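Local coordinates for lambda integrase (Enterobacteria phage lambda, PDB 1AE9) that carries out site-specific recombination that integrates the phage genome into the host chromosome and, together with excisionase, excises it again, at the interface of chains A and B and the interface of chains A and C. Sequence-based numbering; all coordinates share one arbitrary frame. Chains: chain A/B/C, Lambda integrase.

Contact 1: the interface of chains A and B. Residues chain A 10, 13-14, 17, 24; chain B 10, 73-76.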
ATOM      1  N   LEU A  10       8.000  20.987  14.907  1.00 16.33           N
ATOM      2  CA  LEU A  10       9.395  21.403  14.792  1.00 15.08           C
ATOM      3  C   LEU A  10      10.380  20.362  15.330  1.00 15.08           C
ATOM      4  O   LEU A  10      11.488  20.218  14.796  1.00 15.55           O
ATOM      5  CB  LEU A  10       9.605  22.775  15.458  1.00 15.17           C
ATOM      6  CG  LEU A  10       8.952  23.954  14.714  1.00 15.48           C
ATOM      7  CD1 LEU A  10       9.083  25.248  15.505  1.00 14.50           C
ATOM      8  CD2 LEU A  10       9.578  24.121  13.342  1.00 14.55           C
ATOM      9  N   TYR A  13      10.491  17.796  12.680  1.00 16.28           N
ATOM     10  CA  TYR A  13      11.179  18.423  11.552  1.00 14.84           C
ATOM     11  C   TYR A  13      12.688  18.319  11.775  1.00 15.09           C
ATOM     12  O   TYR A  13      13.432  17.980  10.856  1.00 14.52           O
ATOM     13  CB  TYR A  13      10.754  19.894  11.431  1.00 15.07           C
ATOM     14  CG  TYR A  13      11.219  20.595  10.171  1.00 14.51           C
ATOM     15  CD1 TYR A  13      12.489  21.159  10.092  1.00 15.40           C
ATOM     16  CD2 TYR A  13      10.386  20.693   9.058  1.00 15.59           C
ATOM     17  CE1 TYR A  13      12.918  21.802   8.938  1.00 16.89           C
ATOM     18  CE2 TYR A  13      10.806  21.333   7.900  1.00 15.63           C
ATOM     19  CZ  TYR A  13      12.072  21.882   7.846  1.00 16.93           C
ATOM     20  OH  TYR A  13      12.503  22.504   6.692  1.00 20.18           O
ATOM     21  N   GLN A  14      13.129  18.614  13.001  1.00 15.96           N
ATOM     22  CA  GLN A  14      14.548  18.538  13.366  1.00 14.95           C
ATOM     23  C   GLN A  14      15.018  17.098  13.197  1.00 14.17           C
ATOM     24  O   GLN A  14      16.072  16.835  12.608  1.00 13.26           O
ATOM     25  CB  GLN A  14      14.743  18.971  14.832  1.00 15.83           C
ATOM     26  CG  GLN A  14      16.191  18.964  15.346  1.00 19.16           C
ATOM     27  CD  GLN A  14      16.756  17.562  15.602  1.00 23.70           C
ATOM     28  OE1 GLN A  14      16.154  16.764  16.318  1.00 27.41           O
ATOM     29  NE2 GLN A  14      17.912  17.263  15.017  1.00 24.50           N
ATOM     30  N   GLU A  17      16.276  15.306  10.028  1.00 20.45           N
ATOM     31  CA  GLU A  17      17.592  15.641   9.516  1.00 22.08           C
ATOM     32  C   GLU A  17      18.209  14.443   8.774  1.00 23.26           C
ATOM     33  O   GLU A  17      18.913  14.626   7.781  1.00 22.34           O
ATOM     34  CB  GLU A  17      18.499  16.087  10.669  1.00 23.04           C
ATOM     35  CG  GLU A  17      19.923  16.464  10.267  1.00 27.00           C
ATOM     36  CD  GLU A  17      20.023  17.752   9.453  1.00 29.81           C
ATOM     37  OE1 GLU A  17      19.021  18.483   9.315  1.00 32.63           O
ATOM     38  OE2 GLU A  17      21.125  18.051   8.957  1.00 31.49           O
ATOM     39  N   ARG A  24      10.892  16.658   4.795  1.00 14.69           N
ATOM     40  CA  ARG A  24      10.672  18.005   5.316  1.00 14.18           C
ATOM     41  C   ARG A  24       9.799  18.832   4.376  1.00 15.47           C
ATOM     42  O   ARG A  24       8.928  19.585   4.827  1.00 16.35           O
ATOM     43  CB  ARG A  24      12.007  18.720   5.556  1.00 13.01           C
ATOM     44  CG  ARG A  24      12.722  18.254   6.817  1.00 14.59           C
ATOM     45  CD  ARG A  24      14.015  19.015   7.043  1.00 15.46           C
ATOM     46  NE  ARG A  24      14.579  18.755   8.367  1.00 16.30           N
ATOM     47  CZ  ARG A  24      15.871  18.865   8.678  1.00 16.09           C
ATOM     48  NH1 ARG A  24      16.759  19.228   7.762  1.00 13.62           N
ATOM     49  NH2 ARG A  24      16.278  18.620   9.916  1.00 15.02           N
TER
ATOM     50  N   LEU B  10      21.837  19.727  20.937  1.00 21.63           N
ATOM     51  CA  LEU B  10      20.658  18.925  21.260  1.00 22.41           C
ATOM     52  C   LEU B  10      20.773  18.264  22.632  1.00 22.54           C
ATOM     53  O   LEU B  10      19.802  18.260  23.396  1.00 21.71           O
ATOM     54  CB  LEU B  10      20.398  17.881  20.165  1.00 23.83           C
ATOM     55  CG  LEU B  10      20.031  18.491  18.800  1.00 25.64           C
ATOM     56  CD1 LEU B  10      20.139  17.456  17.692  1.00 27.06           C
ATOM     57  CD2 LEU B  10      18.630  19.093  18.848  1.00 23.86           C
ATOM     58  N   ASP B  73      17.105  24.814   9.851  1.00 24.84           N
ATOM     59  CA  ASP B  73      16.617  23.458   9.586  1.00 26.01           C
ATOM     60  C   ASP B  73      17.200  22.368  10.460  1.00 24.87           C
ATOM     61  O   ASP B  73      16.460  21.557  11.009  1.00 25.70           O
ATOM     62  CB  ASP B  73      16.814  23.069   8.112  1.00 28.36           C
ATOM     63  CG  ASP B  73      15.995  23.926   7.156  1.00 31.10           C
ATOM     64  OD1 ASP B  73      14.983  24.535   7.574  1.00 34.92           O
ATOM     65  OD2 ASP B  73      16.374  23.994   5.971  1.00 35.92           O
ATOM     66  N   ALA B  74      18.520  22.363  10.598  1.00 24.24           N
ATOM     67  CA  ALA B  74      19.221  21.352  11.386  1.00 24.05           C
ATOM     68  C   ALA B  74      18.707  21.157  12.801  1.00 24.06           C
ATOM     69  O   ALA B  74      18.719  20.038  13.321  1.00 25.51           O
ATOM     70  CB  ALA B  74      20.710  21.655  11.420  1.00 25.95           C
ATOM     71  N   LEU B  75      18.265  22.243  13.428  1.00 23.40           N
ATOM     72  CA  LEU B  75      17.763  22.189  14.799  1.00 21.14           C
ATOM     73  C   LEU B  75      16.261  22.398  14.899  1.00 19.86           C
ATOM     74  O   LEU B  75      15.716  22.416  15.997  1.00 19.61           O
ATOM     75  CB  LEU B  75      18.487  23.221  15.677  1.00 21.86           C
ATOM     76  CG  LEU B  75      19.990  22.992  15.860  1.00 23.02           C
ATOM     77  CD1 LEU B  75      20.596  24.127  16.668  1.00 23.56           C
ATOM     78  CD2 LEU B  75      20.236  21.652  16.540  1.00 22.56           C
ATOM     79  N   GLY B  76      15.595  22.543  13.756  1.00 18.84           N
ATOM     80  CA  GLY B  76      14.157  22.744  13.758  1.00 17.58           C
ATOM     81  C   GLY B  76      13.727  23.967  14.550  1.00 18.22           C
ATOM     82  O   GLY B  76      12.822  23.882  15.389  1.00 17.89           O
TER

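Contact 2: the interface of chains A and C. Residues chain A 114, 117-118, 128; chain C 39, 56, 58-61.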
ATOM      1  N   MET A 114       6.550   8.742  10.313  1.00 15.00           N
ATOM      2  CA  MET A 114       6.478   7.950  11.532  1.00 15.84           C
ATOM      3  C   MET A 114       7.879   7.693  12.105  1.00 16.51           C
ATOM      4  O   MET A 114       8.084   7.761  13.327  1.00 15.57           O
ATOM      5  CB  MET A 114       5.721   6.641  11.258  1.00 15.54           C
ATOM      6  CG  MET A 114       5.761   5.609  12.376  1.00 15.92           C
ATOM      7  SD  MET A 114       7.280   4.628  12.354  1.00 20.87           S
ATOM      8  CE  MET A 114       7.039   3.656  10.808  1.00 15.39           C
ATOM      9  N   ARG A 117       9.238  10.847  13.601  1.00 15.22           N
ATOM     10  CA  ARG A 117       8.505  11.066  14.843  1.00 15.18           C
ATOM     11  C   ARG A 117       9.164  10.291  15.979  1.00 16.83           C
ATOM     12  O   ARG A 117       9.376  10.835  17.067  1.00 17.37           O
ATOM     13  CB  ARG A 117       7.054  10.619  14.684  1.00 14.05           C
ATOM     14  CG  ARG A 117       6.156  10.974  15.847  1.00 14.63           C
ATOM     15  CD  ARG A 117       4.826  10.265  15.706  1.00 16.30           C
ATOM     16  NE  ARG A 117       4.962   8.818  15.892  1.00 18.27           N
ATOM     17  CZ  ARG A 117       4.245   7.900  15.250  1.00 17.11           C
ATOM     18  NH1 ARG A 117       3.339   8.267  14.354  1.00 16.64           N
ATOM     19  NH2 ARG A 117       4.376   6.614  15.566  1.00 16.15           N
ATOM     20  N   LYS A 118       9.475   9.019  15.737  1.00 16.98           N
ATOM     21  CA  LYS A 118      10.132   8.201  16.753  1.00 16.35           C
ATOM     22  C   LYS A 118      11.501   8.778  17.096  1.00 16.71           C
ATOM     23  O   LYS A 118      11.865   8.872  18.265  1.00 17.76           O
ATOM     24  CB  LYS A 118      10.300   6.757  16.270  1.00 15.95           C
ATOM     25  CG  LYS A 118       9.021   5.968  16.208  1.00 16.71           C
ATOM     26  CD  LYS A 118       9.288   4.561  15.715  1.00 16.94           C
ATOM     27  CE  LYS A 118       8.004   3.786  15.611  1.00 19.76           C
ATOM     28  NZ  LYS A 118       8.275   2.405  15.153  1.00 21.06           N
ATOM     29  N   PRO A 128       0.211   7.994  18.993  1.00 21.44           N
ATOM     30  CA  PRO A 128       0.974   9.103  18.412  1.00 20.12           C
ATOM     31  C   PRO A 128       0.359   9.622  17.110  1.00 19.40           C
ATOM     32  O   PRO A 128      -0.292   8.875  16.372  1.00 18.63           O
ATOM     33  CB  PRO A 128       2.340   8.467  18.152  1.00 19.91           C
ATOM     34  CG  PRO A 128       2.456   7.467  19.234  1.00 20.91           C
ATOM     35  CD  PRO A 128       1.088   6.833  19.216  1.00 20.70           C
TER
ATOM     36  N   ASP C  39       5.114  -3.375  12.760  1.00 15.73           N
ATOM     37  CA  ASP C  39       6.306  -3.303  13.592  1.00 15.69           C
ATOM     38  C   ASP C  39       7.346  -4.360  13.235  1.00 16.43           C
ATOM     39  O   ASP C  39       8.544  -4.099  13.339  1.00 15.83           O
ATOM     40  CB  ASP C  39       5.940  -3.352  15.076  1.00 17.15           C
ATOM     41  CG  ASP C  39       5.094  -2.166  15.497  1.00 17.84           C
ATOM     42  OD1 ASP C  39       5.388  -1.038  15.053  1.00 18.50           O
ATOM     43  OD2 ASP C  39       4.117  -2.362  16.246  1.00 18.99           O
ATOM     44  N   GLU C  56       9.241   0.048  19.594  1.00 18.66           N
ATOM     45  CA  GLU C  56       8.304   1.121  19.886  1.00 18.81           C
ATOM     46  C   GLU C  56       7.205   0.898  18.867  1.00 19.34           C
ATOM     47  O   GLU C  56       7.418   1.049  17.662  1.00 21.08           O
ATOM     48  CB  GLU C  56       8.869   2.522  19.698  1.00 19.31           C
ATOM     49  CG  GLU C  56       7.754   3.544  19.937  1.00 19.56           C
ATOM     50  CD  GLU C  56       8.195   4.987  19.878  1.00 20.57           C
ATOM     51  OE1 GLU C  56       9.410   5.256  19.885  1.00 23.13           O
ATOM     52  OE2 GLU C  56       7.305   5.859  19.833  1.00 21.28           O
ATOM     53  N   SER C  58       4.515   1.386  16.385  1.00 20.40           N
ATOM     54  CA  SER C  58       4.185   2.485  15.485  1.00 21.74           C
ATOM     55  C   SER C  58       2.821   3.112  15.740  1.00 22.09           C
ATOM     56  O   SER C  58       2.679   4.336  15.744  1.00 22.66           O
ATOM     57  CB  SER C  58       4.260   2.006  14.025  1.00 19.90           C
ATOM     58  OG  SER C  58       5.565   1.557  13.684  1.00 23.01           O
ATOM     59  N   LYS C  59       1.824   2.269  15.961  1.00 22.49           N
ATOM     60  CA  LYS C  59       0.467   2.733  16.178  1.00 24.68           C
ATOM     61  C   LYS C  59       0.187   3.320  17.569  1.00 23.90           C
ATOM     62  O   LYS C  59      -0.360   4.415  17.692  1.00 23.31           O
ATOM     63  CB  LYS C  59      -0.499   1.581  15.882  1.00 27.52           C
ATOM     64  CG  LYS C  59      -1.978   1.911  16.050  1.00 33.97           C
ATOM     65  CD  LYS C  59      -2.838   0.643  15.955  1.00 37.62           C
ATOM     66  CE  LYS C  59      -4.317   0.930  16.229  1.00 39.46           C
ATOM     67  NZ  LYS C  59      -4.567   1.419  17.625  1.00 40.72           N
ATOM     68  N   THR C  60       0.607   2.606  18.605  1.00 23.30           N
ATOM     69  CA  THR C  60       0.341   3.001  19.985  1.00 23.23           C
ATOM     70  C   THR C  60       1.409   3.797  20.721  1.00 23.96           C
ATOM     71  O   THR C  60       1.100   4.467  21.708  1.00 25.13           O
ATOM     72  CB  THR C  60       0.055   1.757  20.829  1.00 22.84           C
ATOM     73  OG1 THR C  60       1.240   0.945  20.870  1.00 23.68           O
ATOM     74  CG2 THR C  60      -1.084   0.958  20.218  1.00 20.55           C
ATOM     75  N   GLY C  61       2.662   3.677  20.288  1.00 23.03           N
ATOM     76  CA  GLY C  61       3.741   4.379  20.951  1.00 21.68           C
ATOM     77  C   GLY C  61       4.267   3.607  22.152  1.00 22.42           C
ATOM     78  O   GLY C  61       5.166   4.081  22.848  1.00 22.33           O
TER
HETATM   79  O   HOH W   1       5.272   5.174  17.948  1.00 16.95           O
HETATM   80  O   HOH W   2       6.674   8.107  18.292  1.00 17.46           O
HETATM   81  O   HOH W   3       1.842   6.020  13.609  1.00 20.87           O

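Contact 1: the interface of chains A and B
Helix 6-15 of chain A, with the 3-10 turn 16-18 and the start of helix 21-33 behind it, meets the segment 73-76 of chain B; helix 6-15 of chain B adds B:Leu10 at one flank. A:Gln14 gives up the most surface here, 81 Å². Its CG is anti to the backbone N (chi1 -179°), and a bend at chi2 (-74°) carries the carboxamide alongside the B segment. A:Gln14 CG lies 3.6 Å from B:Leu75 CA. The amide nitrogen A:Gln14 NE2 makes a weak, fairly straight hydrogen bond of 3.4 Å to the carbonyl B:Ala74 O. The same amide meets B:Leu10 tip to tip, the methyl B:Leu10 CD1 standing 3.5 Å from A:Gln14 NE2.

At the other end, A:Tyr13 and B:Asp73 cross obliquely, ring and carboxylate planes 56° apart. The phenol A:Tyr13 OH donates a weak hydrogen bond of 3.3 Å to B:Asp73 OD1. Between these two points lies A:Arg24, extended from CG to NE, its CD resting over one face of the A:Tyr13 ring toward the rim. Two nitrogens grip A:Tyr13 O side-on, A:Arg24 NE at 2.8 Å from above the carbonyl plane and A:Arg24 NH2 on an in-plane lone pair. NH1 and NH2 also take A:Glu17 OE1 end-on, the salt bridge from A:Arg24 NH2 measuring 2.8 Å. Held by its own chain, the guanidinium sets A:Arg24 NH2 3.1 Å from B:Asp73 O, but the N-H points elsewhere, so this is proximity without a hydrogen bond. The nearby positive charge may still suit that carbonyl. B:Gly76 O approaches A:Leu10 CB at the far margin.

The patch is thus polar and loosely bonded, its A side held by its own bonds, which probably limits its movement. In the fold it occupies the amino-terminal helices of one tyrosine recombinase catalytic domain and the segment leading into helix 79-90 of the other; the centre of the contact is about 22 Å from A:Arg36 of the active site.

Contact 2: the interface of chains A and C
Two basic side chains of helix 106-120 in chain A reach the end of strand 52-56 of chain C and the loop that follows it. A:Arg117, CG anti to the backbone N and bent at chi3 (69°), donates from A:Arg117 NH2 to C:Ser58 O at 2.8 Å, on a lone pair in the carbonyl plane, although the acceptor is tilted 23° from the guanidinium plane. A:Lys118, extended beyond CG, brings A:Lys118 NZ to C:Glu56 O at 3.0 Å and to the hydroxyl C:Ser58 OG at 3.2 Å. It meets C:Glu56 tip to tip, A:Lys118 CG 3.9 Å from C:Glu56 CD. A:Pro128 CG abuts C:Gly61 CA.

Waters 1 and 2 link NH2 and NE of A:Arg117 to the carboxylate oxygen C:Glu56 OE2, and water 3 joins NH1 to C:Ser58 O. A:Arg117 and C:Glu56 thus pair through water, A:Arg117 NH2 and C:Glu56 OE2 being 5.2 Å apart.

Farther out, A:Pro128 CB sits 3.4 Å over the centre of one A:Arg117 guanidinium face, with A:Met114 O toward the rim of the other, which should steady its plane. C:Asp39 OD1 accepts from C:Ser58 N on its syn lone pair, nearly straight at 171°, and from C:Ser58 OG at 2.9 Å, which should hold the serine in place. C:Asp39 OD1, 4.5 Å from A:Lys118 NZ and not in contact, may attract its opposite charge.

The patch joins two catalytic domains and includes the loop that carries the catalytic C:Lys59; a role for this pairing in recombination remains an inference.

Contact 1 and contact 2 have centres about 19 Å apart and share chain A but no residue. Chain A offers its amino-terminal helices to chain B in contact 1 and helix 106-120, with the loop at A:Pro128, to chain C in contact 2, so one domain touches two neighbours through separate surfaces. The centre of contact 2 is about 9 Å from C:Arg36 in a partner's catalytic centre, whereas the centre of contact 1 is about 22 Å from A:Arg36. Neither whole interface is an exact two-fold. The full integrase is a homotetramer, yet this assembly holds six copies, so both contacts may reflect crystal packing.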